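Side-chain contacts in glycosyl hydrolase family 88 (Pedobacter heparinus, PDB 3WIW), which hydrolyses unsaturated glucuronyl saccharides derived from heparin, as an alpha6/alpha6-barrel enzyme of glycosyl hydrolase family 88: residues 127-132 and 136-141; 106-111 and 119-124; 29-34 and 335-340. All coordinates share one frame; numbering follows the deposited sequence.

Overall arrangement
Contacts 1 and 2 are neighbours in the alpha6/alpha6-barrel, and both draw on helix 117-132. Their centres are 11 Å apart and they touch directly: Leu141 CD2 packs on Leu121 O at 4.0 Å, and Pro140 lies against Gln109. Contact 2 is the one near the predicted active site. The side chain of Met120 is about 4 Å from that of Asp116, the predicted nucleophile, and about 8 Å from a bound HEPES buffer molecule. Contact 3 lies far off, its centre 30 Å from that of contact 1 and 31 Å from that of contact 2. It brings the N-terminal helix 30-49 against helix 327-340, and the other two contacts fall within the long loop it closes.

Contact 1. Residues 127-132 and 136-141; sequences NAYRVT and IYLKPL
Ala128 puts its methyl group over the middle of the Tyr137 ring. CB of Ala128 stands 3.4 Å from the centroid of that ring and only 3° off its normal, a CH-pi contact over the face. In one conformer of the preceding residue, Ile136, its CG1 lies over the opposite face of the same ring. Thr132 approaches from another direction. Its hydroxyl OG1 lies at the ring edge, near the plane, 3.4 Å from CE2 of Tyr137.

That hydroxyl is positioned by its own helix. With OG1 between the backbone N and the carbonyl carbon (chi1 71°), it can turn back and donate to Ala128 O over 2.8 Å. Ala128 O also accepts from Thr132 N, and the two donors reach it from opposite faces of the carbonyl plane. Thr132 OG1 has a further hydrogen bond with Asp134 N in the connection.

The two segments flank the short connection between helix 117-132 and helix 138-150, consecutive helices of the alpha6/alpha6-barrel. Three residues lie between the segments, and Tyr137 folds back onto the helix just left. Its other neighbours include Lys99, Thr102 and Leu103 of helix 92-103.

Tyr129 carries the second half of the contact. Its CG is anti to the backbone N (chi1 -170°), which sends the ring out over Leu138. There CD1 of Leu138 sits over one face, offset toward the rim, 3.7 Å from CE2 of Tyr129. Nearer the backbone, CB of Tyr129 meets CB of Tyr137 at 3.9 Å, and CD1 of Leu141 lies equally close to Tyr129 CB. Trp184 of helix 175-188 touches both Tyr129 and Leu141.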
loop_
_atom_site.group_PDB
_atom_site.type_symbol
_atom_site.label_atom_id
_atom_site.label_comp_id
_atom_site.label_asym_id
_atom_site.label_seq_id
_atom_site.Cartn_x
_atom_site.Cartn_y
_atom_site.Cartn_z
ATOM N N ASN A 127 12.023 -3.833 3.795
ATOM C CA ASN A 127 11.778 -4.047 5.210
ATOM C C ASN A 127 12.838 -4.941 5.849
ATOM O O ASN A 127 13.290 -4.671 6.962
ATOM C CB ASN A 127 10.371 -4.612 5.431
ATOM C CG ASN A 127 9.324 -3.530 5.452
ATOM O OD1 ASN A 127 9.495 -2.508 6.127
ATOM N ND2 ASN A 127 8.267 -3.708 4.677
ATOM N N ALA A 128 13.244 -5.989 5.138
ATOM C CA ALA A 128 14.248 -6.914 5.628
ATOM C C ALA A 128 15.540 -6.155 5.949
ATOM O O ALA A 128 16.141 -6.347 7.008
ATOM C CB ALA A 128 14.535 -7.954 4.572
ATOM N N TYR A 129 15.987 -5.302 5.035
ATOM C CA TYR A 129 17.242 -4.594 5.229
ATOM C C TYR A 129 17.114 -3.561 6.352
ATOM O O TYR A 129 18.046 -3.390 7.149
ATOM C CB TYR A 129 17.704 -3.931 3.941
ATOM C CG TYR A 129 19.108 -3.394 4.058
ATOM C CD1 TYR A 129 20.193 -4.257 4.274
ATOM C CD2 TYR A 129 19.356 -2.028 3.979
ATOM C CE1 TYR A 129 21.489 -3.776 4.391
ATOM C CE2 TYR A 129 20.656 -1.535 4.099
ATOM C CZ TYR A 129 21.708 -2.426 4.306
ATOM O OH TYR A 129 23.010 -1.991 4.423
ATOM N N ARG A 130 15.955 -2.904 6.438
ATOM C CA ARG A 130 15.740 -1.928 7.496
ATOM C C ARG A 130 15.784 -2.618 8.866
ATOM O O ARG A 130 16.435 -2.145 9.811
ATOM C CB ARG A 130 14.403 -1.214 7.296
ATOM C CG ARG A 130 14.093 -0.214 8.405
ATOM C CD ARG A 130 12.716 0.442 8.210
ATOM N NE ARG A 130 11.668 -0.568 8.062
ATOM C CZ ARG A 130 11.085 -1.189 9.085
ATOM N NH1 ARG A 130 11.422 -0.883 10.339
ATOM N NH2 ARG A 130 10.176 -2.123 8.850
ATOM N N VAL A 131 15.096 -3.746 8.974
ATOM C CA VAL A 131 14.992 -4.435 10.255
ATOM C C VAL A 131 16.330 -5.063 10.694
ATOM O O VAL A 131 16.720 -4.958 11.863
ATOM C CB VAL A 131 13.850 -5.481 10.235
ATOM C CG1 VAL A 131 13.896 -6.369 11.484
ATOM C CG2 VAL A 131 12.474 -4.781 10.107
ATOM N N THR A 132 17.050 -5.689 9.760
ATOM C CA THR A 132 18.194 -6.525 10.111
ATOM C C THR A 132 19.554 -5.902 9.804
ATOM O O THR A 132 20.554 -6.299 10.403
ATOM C CB THR A 132 18.134 -7.874 9.370
ATOM O OG1 THR A 132 18.407 -7.674 7.976
ATOM C CG2 THR A 132 16.784 -8.575 9.569
ATOM N N ILE A 136 22.932 -9.294 2.851
ATOM C CA ILE A 136 22.336 -10.188 1.860
ATOM C C ILE A 136 21.163 -9.519 1.130
ATOM O O ILE A 136 20.864 -9.858 -0.017
ATOM C CB ILE A 136 21.900 -11.548 2.448
ATOM C CG1 ILE A 136 20.783 -11.375 3.480
ATOM C CG2 ILE A 136 23.099 -12.288 3.036
ATOM C CD1 ILE A 136 20.354 -12.687 4.114
ATOM N N TYR A 137 20.510 -8.550 1.772
ATOM C CA TYR A 137 19.355 -7.904 1.157
ATOM C C TYR A 137 19.710 -6.735 0.241
ATOM O O TYR A 137 18.851 -6.243 -0.494
ATOM C CB TYR A 137 18.389 -7.427 2.242
ATOM C CG TYR A 137 17.877 -8.555 3.129
ATOM C CD1 TYR A 137 17.071 -9.577 2.600
ATOM C CD2 TYR A 137 18.193 -8.605 4.501
ATOM C CE1 TYR A 137 16.623 -10.634 3.406
ATOM C CE2 TYR A 137 17.741 -9.654 5.314
ATOM C CZ TYR A 137 16.945 -10.658 4.762
ATOM O OH TYR A 137 16.468 -11.685 5.537
ATOM N N LEU A 138 20.962 -6.288 0.255
ATOM C CA LEU A 138 21.280 -4.991 -0.316
ATOM C C LEU A 138 21.428 -4.984 -1.841
ATOM O O LEU A 138 20.869 -4.108 -2.513
ATOM C CB LEU A 138 22.513 -4.403 0.367
ATOM C CG LEU A 138 22.752 -2.921 0.065
ATOM C CD1 LEU A 138 21.578 -2.077 0.539
ATOM C CD2 LEU A 138 24.035 -2.462 0.717
ATOM N N LYS A 139 22.181 -5.925 -2.405
ATOM C CA LYS A 139 22.360 -5.906 -3.852
ATOM C C LYS A 139 21.036 -6.056 -4.642
ATOM O O LYS A 139 20.836 -5.348 -5.627
ATOM C CB LYS A 139 23.426 -6.912 -4.323
ATOM C CG LYS A 139 23.845 -6.722 -5.786
ATOM C CD LYS A 139 24.463 -5.340 -6.003
ATOM C CE LYS A 139 24.999 -5.142 -7.411
ATOM N NZ LYS A 139 25.778 -3.876 -7.504
ATOM N N PRO A 140 20.136 -6.967 -4.223
ATOM C CA PRO A 140 18.862 -7.029 -4.937
ATOM C C PRO A 140 18.110 -5.693 -4.871
ATOM O O PRO A 140 17.488 -5.282 -5.854
ATOM C CB PRO A 140 18.127 -8.156 -4.194
ATOM C CG PRO A 140 19.239 -9.068 -3.741
ATOM C CD PRO A 140 20.278 -8.096 -3.277
ATOM N N LEU A 141 18.179 -5.007 -3.738
ATOM C CA LEU A 141 17.577 -3.678 -3.644
ATOM C C LEU A 141 18.210 -2.681 -4.608
ATOM O O LEU A 141 17.500 -1.887 -5.234
ATOM C CB LEU A 141 17.628 -3.145 -2.223
ATOM C CG LEU A 141 16.634 -3.784 -1.264
ATOM C CD1 LEU A 141 17.004 -3.429 0.178
ATOM C CD2 LEU A 141 15.191 -3.328 -1.564
#

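Contact 2. Residues 106-111 and 119-124; sequences DTIQYV and FMLYCS
Ile108 fits its branched side chain against Met120 and Leu121, and the contacts between the segments are apolar. The methyl CG2 of Ile108 does most of the touching. With CG1 beside the backbone N (chi1 -53°), CG2 is left pointing away from that N, where Leu121 CG and Met120 CE both meet it. Leu121 CG is 3.7 Å from Ile108 CG2. CE of Met120 is 3.9 Å from the same Ile108 CG2. The Met120 chain is bent at its last torsion (chi3 79°), which brings this terminal methyl back to the isoleucine. CD1 of Ile108 reaches the same methionine at CB and CE. Ile108 and Met120 cross at about a right angle, whereas Ile108 and Leu121 run past each other in opposite directions. CD1 of Leu121 goes further along the backbone and lies 4.0 Å from Gln109 CA.

The polar bonds do not join the two segments to each other. Gln109 NE2 donates to Asp106 O over 3.1 Å, coming from above the carbonyl plane, while Gln109 N reaches the same oxygen from the opposite face. The other end of the amide, OE1, is hydrogen-bonded with Asn143 of helix 138-150. In the helix, Ser124 OG donates to Met120 O over 2.7 Å. This bond lies in the carbonyl plane, on a lone pair.

The packing of this buried contact joins the 3-10 turn after helix 92-103 to a wider pi-type turn in helix 117-132. Asp116, just before that helix, is the predicted nucleophile, and Met120 lies one turn beyond it. The arrangement belongs to a loop-to-helix connection of the alpha6/alpha6-barrel, packed close to the predicted nucleophile.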
loop_
_atom_site.group_PDB
_atom_site.type_symbol
_atom_site.label_atom_id
_atom_site.label_comp_id
_atom_site.label_asym_id
_atom_site.label_seq_id
_atom_site.Cartn_x
_atom_site.Cartn_y
_atom_site.Cartn_z
ATOM N N ASP A 106 14.294 -13.258 -4.927
ATOM C CA ASP A 106 15.540 -12.762 -5.498
ATOM C C ASP A 106 15.399 -12.372 -6.969
ATOM O O ASP A 106 15.961 -11.361 -7.397
ATOM C CB ASP A 106 16.608 -13.843 -5.324
ATOM C CG ASP A 106 17.939 -13.450 -5.928
ATOM O OD1 ASP A 106 18.134 -13.685 -7.139
ATOM O OD2 ASP A 106 18.790 -12.891 -5.199
ATOM N N THR A 107 14.648 -13.159 -7.744
ATOM C CA THR A 107 14.547 -12.931 -9.192
ATOM C C THR A 107 13.928 -11.582 -9.557
ATOM O O THR A 107 14.118 -11.088 -10.673
ATOM C CB THR A 107 13.764 -14.054 -9.931
ATOM O OG1 THR A 107 12.476 -14.231 -9.323
ATOM C CG2 THR A 107 14.540 -15.381 -9.933
ATOM N N ILE A 108 13.188 -10.981 -8.627
ATOM C CA ILE A 108 12.516 -9.721 -8.935
ATOM C C ILE A 108 13.510 -8.590 -9.219
ATOM O O ILE A 108 13.183 -7.617 -9.879
ATOM C CB ILE A 108 11.512 -9.330 -7.847
ATOM C CG1 ILE A 108 10.553 -10.498 -7.609
ATOM C CG2 ILE A 108 10.719 -8.088 -8.260
ATOM C CD1 ILE A 108 9.552 -10.204 -6.520
ATOM N N GLN A 109 14.748 -8.744 -8.762
ATOM C CA GLN A 109 15.769 -7.726 -9.023
ATOM C C GLN A 109 16.132 -7.605 -10.498
ATOM O O GLN A 109 16.881 -6.700 -10.871
ATOM C CB GLN A 109 17.029 -8.019 -8.226
ATOM C CG GLN A 109 17.855 -9.170 -8.795
ATOM C CD GLN A 109 19.009 -9.533 -7.906
ATOM O OE1 GLN A 109 19.953 -8.756 -7.739
ATOM N NE2 GLN A 109 18.946 -10.717 -7.333
ATOM N N TYR A 110 15.623 -8.506 -11.336
ATOM C CA TYR A 110 15.914 -8.472 -12.775
ATOM C C TYR A 110 14.696 -8.022 -13.591
ATOM O O TYR A 110 14.757 -7.952 -14.812
ATOM C CB TYR A 110 16.412 -9.839 -13.258
ATOM C CG TYR A 110 17.566 -10.357 -12.469
ATOM C CD1 TYR A 110 18.806 -9.726 -12.518
ATOM C CD2 TYR A 110 17.433 -11.500 -11.688
ATOM C CE1 TYR A 110 19.884 -10.222 -11.793
ATOM C CE2 TYR A 110 18.498 -12.000 -10.962
ATOM C CZ TYR A 110 19.713 -11.349 -11.015
ATOM O OH TYR A 110 20.772 -11.826 -10.304
ATOM N N VAL A 111 13.588 -7.723 -12.918
ATOM C CA VAL A 111 12.347 -7.368 -13.603
ATOM C C VAL A 111 12.339 -5.899 -14.040
ATOM O O VAL A 111 12.594 -4.995 -13.233
ATOM C CB VAL A 111 11.141 -7.670 -12.697
ATOM C CG1 VAL A 111 9.854 -7.113 -13.308
ATOM C CG2 VAL A 111 11.032 -9.183 -12.468
ATOM N N PHE A 119 6.295 -2.150 -4.391
ATOM C CA PHE A 119 5.475 -3.111 -3.669
ATOM C C PHE A 119 6.176 -4.473 -3.558
ATOM O O PHE A 119 6.064 -5.148 -2.536
ATOM C CB PHE A 119 4.156 -3.314 -4.408
ATOM C CG PHE A 119 3.209 -2.140 -4.373
ATOM C CD1 PHE A 119 2.815 -1.546 -3.175
ATOM C CD2 PHE A 119 2.643 -1.679 -5.560
ATOM C CE1 PHE A 119 1.834 -0.509 -3.177
ATOM C CE2 PHE A 119 1.698 -0.651 -5.574
ATOM C CZ PHE A 119 1.295 -0.080 -4.380
ATOM N N MET A 120 6.854 -4.891 -4.626
ATOM C CA MET A 120 7.394 -6.251 -4.692
ATOM C C MET A 120 8.701 -6.431 -3.930
ATOM O O MET A 120 8.816 -7.362 -3.139
ATOM C CB MET A 120 7.591 -6.655 -6.154
ATOM C CG MET A 120 6.257 -6.688 -6.922
ATOM S SD MET A 120 6.444 -6.672 -8.721
ATOM C CE MET A 120 6.854 -8.360 -8.981
ATOM N N LEU A 121 9.682 -5.562 -4.195
ATOM C CA LEU A 121 10.990 -5.625 -3.527
ATOM C C LEU A 121 11.086 -4.736 -2.305
ATOM O O LEU A 121 11.669 -5.126 -1.307
ATOM C CB LEU A 121 12.107 -5.223 -4.482
ATOM C CG LEU A 121 12.486 -6.264 -5.518
ATOM C CD1 LEU A 121 13.409 -5.650 -6.567
ATOM C CD2 LEU A 121 13.215 -7.413 -4.847
ATOM N N TYR A 122 10.570 -3.513 -2.372
ATOM C CA TYR A 122 10.764 -2.652 -1.213
ATOM C C TYR A 122 9.937 -3.115 0.008
ATOM O O TYR A 122 10.407 -3.025 1.148
ATOM C CB TYR A 122 10.541 -1.177 -1.556
ATOM C CG TYR A 122 11.102 -0.247 -0.501
ATOM C CD1 TYR A 122 12.477 -0.175 -0.275
ATOM C CD2 TYR A 122 10.257 0.554 0.270
ATOM C CE1 TYR A 122 12.992 0.678 0.702
ATOM C CE2 TYR A 122 10.746 1.398 1.262
ATOM C CZ TYR A 122 12.134 1.470 1.453
ATOM O OH TYR A 122 12.671 2.308 2.420
ATOM N N CYS A 123 8.721 -3.640 -0.191
ATOM C CA CYS A 123 7.981 -4.214 0.931
ATOM C C CYS A 123 8.619 -5.458 1.524
ATOM O O CYS A 123 8.384 -5.765 2.684
ATOM C CB CYS A 123 6.531 -4.537 0.543
ATOM S SG CYS A 123 5.547 -3.104 0.045
ATOM N N SER A 124 9.417 -6.171 0.733
ATOM C CA SER A 124 9.992 -7.425 1.200
ATOM C C SER A 124 11.440 -7.206 1.621
ATOM O O SER A 124 11.729 -7.047 2.817
ATOM C CB SER A 124 9.833 -8.510 0.117
ATOM O OG SER A 124 10.418 -8.099 -1.103
#

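Contact 3. Residues 29-34 and 335-340; sequences DDWLKK and DILKTL
Trp31 lays its indole flat against the side chain of Lys338, with the two crossing at about a right angle. In the alpha6/alpha6-barrel this contact joins helix 30-49, near the start of the modelled chain, to the last turns of helix 327-340. CG of Lys338 stands over the six-membered ring of Trp31, 4.1 Å from its centroid and 16° off the normal, a CH-pi contact. The opposite face of the indole is covered by CB of Leu32, the next residue. The ring is therefore held between a lysine methylene and its own helix. Trp31 CG lies between the backbone N and the carbonyl carbon (chi1 65°), which sets the indole against helix 327-340. Tyr388 of helix 375-392 meets Trp31 edge-to-face.

Leu337 approaches the indole obliquely, at the benzene end. Its CB is 3.8 Å from Trp31 CH2, and Leu337 O is equally close to Trp31 CZ3. Beyond CB the side chain turns away from the indole; Leu337 also touches Ala384 of helix 375-392. Leu32 touches the same helix at Leu385 and Tyr388, so helix 375-392 meets both segments.

Lys338 is extended beyond CG, and its chain runs over the indole toward the pyrrole part. There Lys338 CE comes within 3.6 Å of Trp31 NE1.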
loop_
_atom_site.group_PDB
_atom_site.type_symbol
_atom_site.label_atom_id
_atom_site.label_comp_id
_atom_site.label_asym_id
_atom_site.label_seq_id
_atom_site.Cartn_x
_atom_site.Cartn_y
_atom_site.Cartn_z
ATOM N N ASP A 29 -6.786 -0.226 25.571
ATOM C CA ASP A 29 -5.985 -0.712 24.454
ATOM C C ASP A 29 -6.109 -2.220 24.203
ATOM O O ASP A 29 -5.346 -2.788 23.420
ATOM C CB ASP A 29 -4.515 -0.351 24.679
ATOM C CG ASP A 29 -4.302 1.141 24.918
ATOM O OD1 ASP A 29 -4.988 1.958 24.265
ATOM O OD2 ASP A 29 -3.446 1.487 25.759
ATOM N N ASP A 30 -7.061 -2.865 24.865
ATOM C CA ASP A 30 -7.215 -4.314 24.755
ATOM C C ASP A 30 -7.448 -4.790 23.321
ATOM O O ASP A 30 -6.924 -5.833 22.917
ATOM C CB ASP A 30 -8.352 -4.803 25.655
ATOM C CG ASP A 30 -7.923 -4.946 27.107
ATOM O OD1 ASP A 30 -6.752 -4.640 27.417
ATOM O OD2 ASP A 30 -8.753 -5.369 27.936
ATOM N N TRP A 31 -8.233 -4.029 22.558
ATOM C CA TRP A 31 -8.503 -4.361 21.161
ATOM C C TRP A 31 -7.192 -4.507 20.385
ATOM O O TRP A 31 -7.053 -5.406 19.562
ATOM C CB TRP A 31 -9.407 -3.306 20.513
ATOM C CG TRP A 31 -8.754 -1.961 20.425
ATOM C CD1 TRP A 31 -8.728 -0.989 21.397
ATOM C CD2 TRP A 31 -7.990 -1.451 19.328
ATOM N NE1 TRP A 31 -8.005 0.095 20.957
ATOM C CE2 TRP A 31 -7.535 -0.167 19.694
ATOM C CE3 TRP A 31 -7.631 -1.964 18.076
ATOM C CZ2 TRP A 31 -6.757 0.622 18.841
ATOM C CZ3 TRP A 31 -6.856 -1.183 17.236
ATOM C CH2 TRP A 31 -6.429 0.095 17.619
ATOM N N LEU A 32 -6.225 -3.636 20.664
ATOM C CA LEU A 32 -4.965 -3.624 19.942
ATOM C C LEU A 32 -4.113 -4.830 20.340
ATOM O O LEU A 32 -3.517 -5.490 19.487
ATOM C CB LEU A 32 -4.237 -2.318 20.227
ATOM C CG LEU A 32 -2.826 -2.196 19.660
ATOM C CD1 LEU A 32 -2.874 -2.063 18.142
ATOM C CD2 LEU A 32 -2.136 -1.005 20.293
ATOM N N LYS A 33 -4.072 -5.123 21.638
ATOM C CA LYS A 33 -3.323 -6.275 22.123
ATOM C C LYS A 33 -3.902 -7.595 21.621
ATOM O O LYS A 33 -3.160 -8.491 21.209
ATOM C CB LYS A 33 -3.192 -6.228 23.647
ATOM C CG LYS A 33 -2.363 -5.022 24.103
ATOM C CD LYS A 33 -2.455 -4.746 25.591
ATOM C CE LYS A 33 -1.823 -3.398 25.896
ATOM N NZ LYS A 33 -1.989 -3.006 27.325
ATOM N N LYS A 34 -5.219 -7.748 21.624
ATOM C CA LYS A 34 -5.751 -9.029 21.159
ATOM C C LYS A 34 -5.624 -9.170 19.645
ATOM O O LYS A 34 -5.393 -10.266 19.130
ATOM C CB LYS A 34 -7.177 -9.305 21.667
ATOM C CG LYS A 34 -8.199 -8.203 21.445
ATOM C CD LYS A 34 -9.509 -8.475 22.204
ATOM C CE LYS A 34 -9.338 -8.455 23.719
ATOM N NZ LYS A 34 -10.649 -8.650 24.425
ATOM N N ASP A 335 -10.277 5.159 14.828
ATOM C CA ASP A 335 -11.633 4.639 14.621
ATOM C C ASP A 335 -11.616 3.574 13.522
ATOM O O ASP A 335 -12.261 2.534 13.664
ATOM C CB ASP A 335 -12.587 5.758 14.216
ATOM C CG ASP A 335 -12.912 6.708 15.357
ATOM O OD1 ASP A 335 -12.743 6.330 16.544
ATOM O OD2 ASP A 335 -13.356 7.844 15.058
ATOM N N ILE A 336 -10.880 3.805 12.427
ATOM C CA ILE A 336 -10.782 2.791 11.391
ATOM C C ILE A 336 -10.181 1.525 11.979
ATOM O O ILE A 336 -10.679 0.419 11.730
ATOM C CB ILE A 336 -9.860 3.239 10.236
ATOM C CG1 ILE A 336 -10.496 4.384 9.434
ATOM C CG2 ILE A 336 -9.548 2.057 9.334
ATOM C CD1 ILE A 336 -9.487 5.080 8.494
ATOM N N LEU A 337 -9.095 1.662 12.732
ATOM C CA LEU A 337 -8.445 0.484 13.289
ATOM C C LEU A 337 -9.334 -0.298 14.251
ATOM O O LEU A 337 -9.287 -1.537 14.272
ATOM C CB LEU A 337 -7.106 0.841 13.942
ATOM C CG LEU A 337 -6.017 1.322 12.989
ATOM C CD1 LEU A 337 -4.787 1.654 13.817
ATOM C CD2 LEU A 337 -5.726 0.257 11.941
ATOM N N LYS A 338 -10.150 0.404 15.033
ATOM C CA LYS A 338 -11.076 -0.296 15.902
ATOM C C LYS A 338 -12.084 -1.106 15.087
ATOM O O LYS A 338 -12.404 -2.232 15.457
ATOM C CB LYS A 338 -11.754 0.674 16.850
ATOM C CG LYS A 338 -10.821 1.109 17.962
ATOM C CD LYS A 338 -11.404 2.235 18.801
ATOM C CE LYS A 338 -10.518 2.511 19.997
ATOM N NZ LYS A 338 -11.062 3.580 20.865
ATOM N N THR A 339 -12.580 -0.559 13.978
ATOM C CA THR A 339 -13.481 -1.313 13.101
ATOM C C THR A 339 -12.784 -2.507 12.438
ATOM O O THR A 339 -13.324 -3.628 12.413
ATOM C CB THR A 339 -14.129 -0.402 12.028
ATOM O OG1 THR A 339 -14.889 0.632 12.668
ATOM C CG2 THR A 339 -15.069 -1.206 11.123
ATOM N N LEU A 340 -11.591 -2.277 11.899
ATOM C CA LEU A 340 -10.839 -3.352 11.262
ATOM C C LEU A 340 -10.475 -4.467 12.229
ATOM O O LEU A 340 -10.313 -5.611 11.809
ATOM C CB LEU A 340 -9.575 -2.820 10.577
ATOM C CG LEU A 340 -9.832 -1.992 9.320
ATOM C CD1 LEU A 340 -8.473 -1.587 8.785
ATOM C CD2 LEU A 340 -10.594 -2.762 8.227
#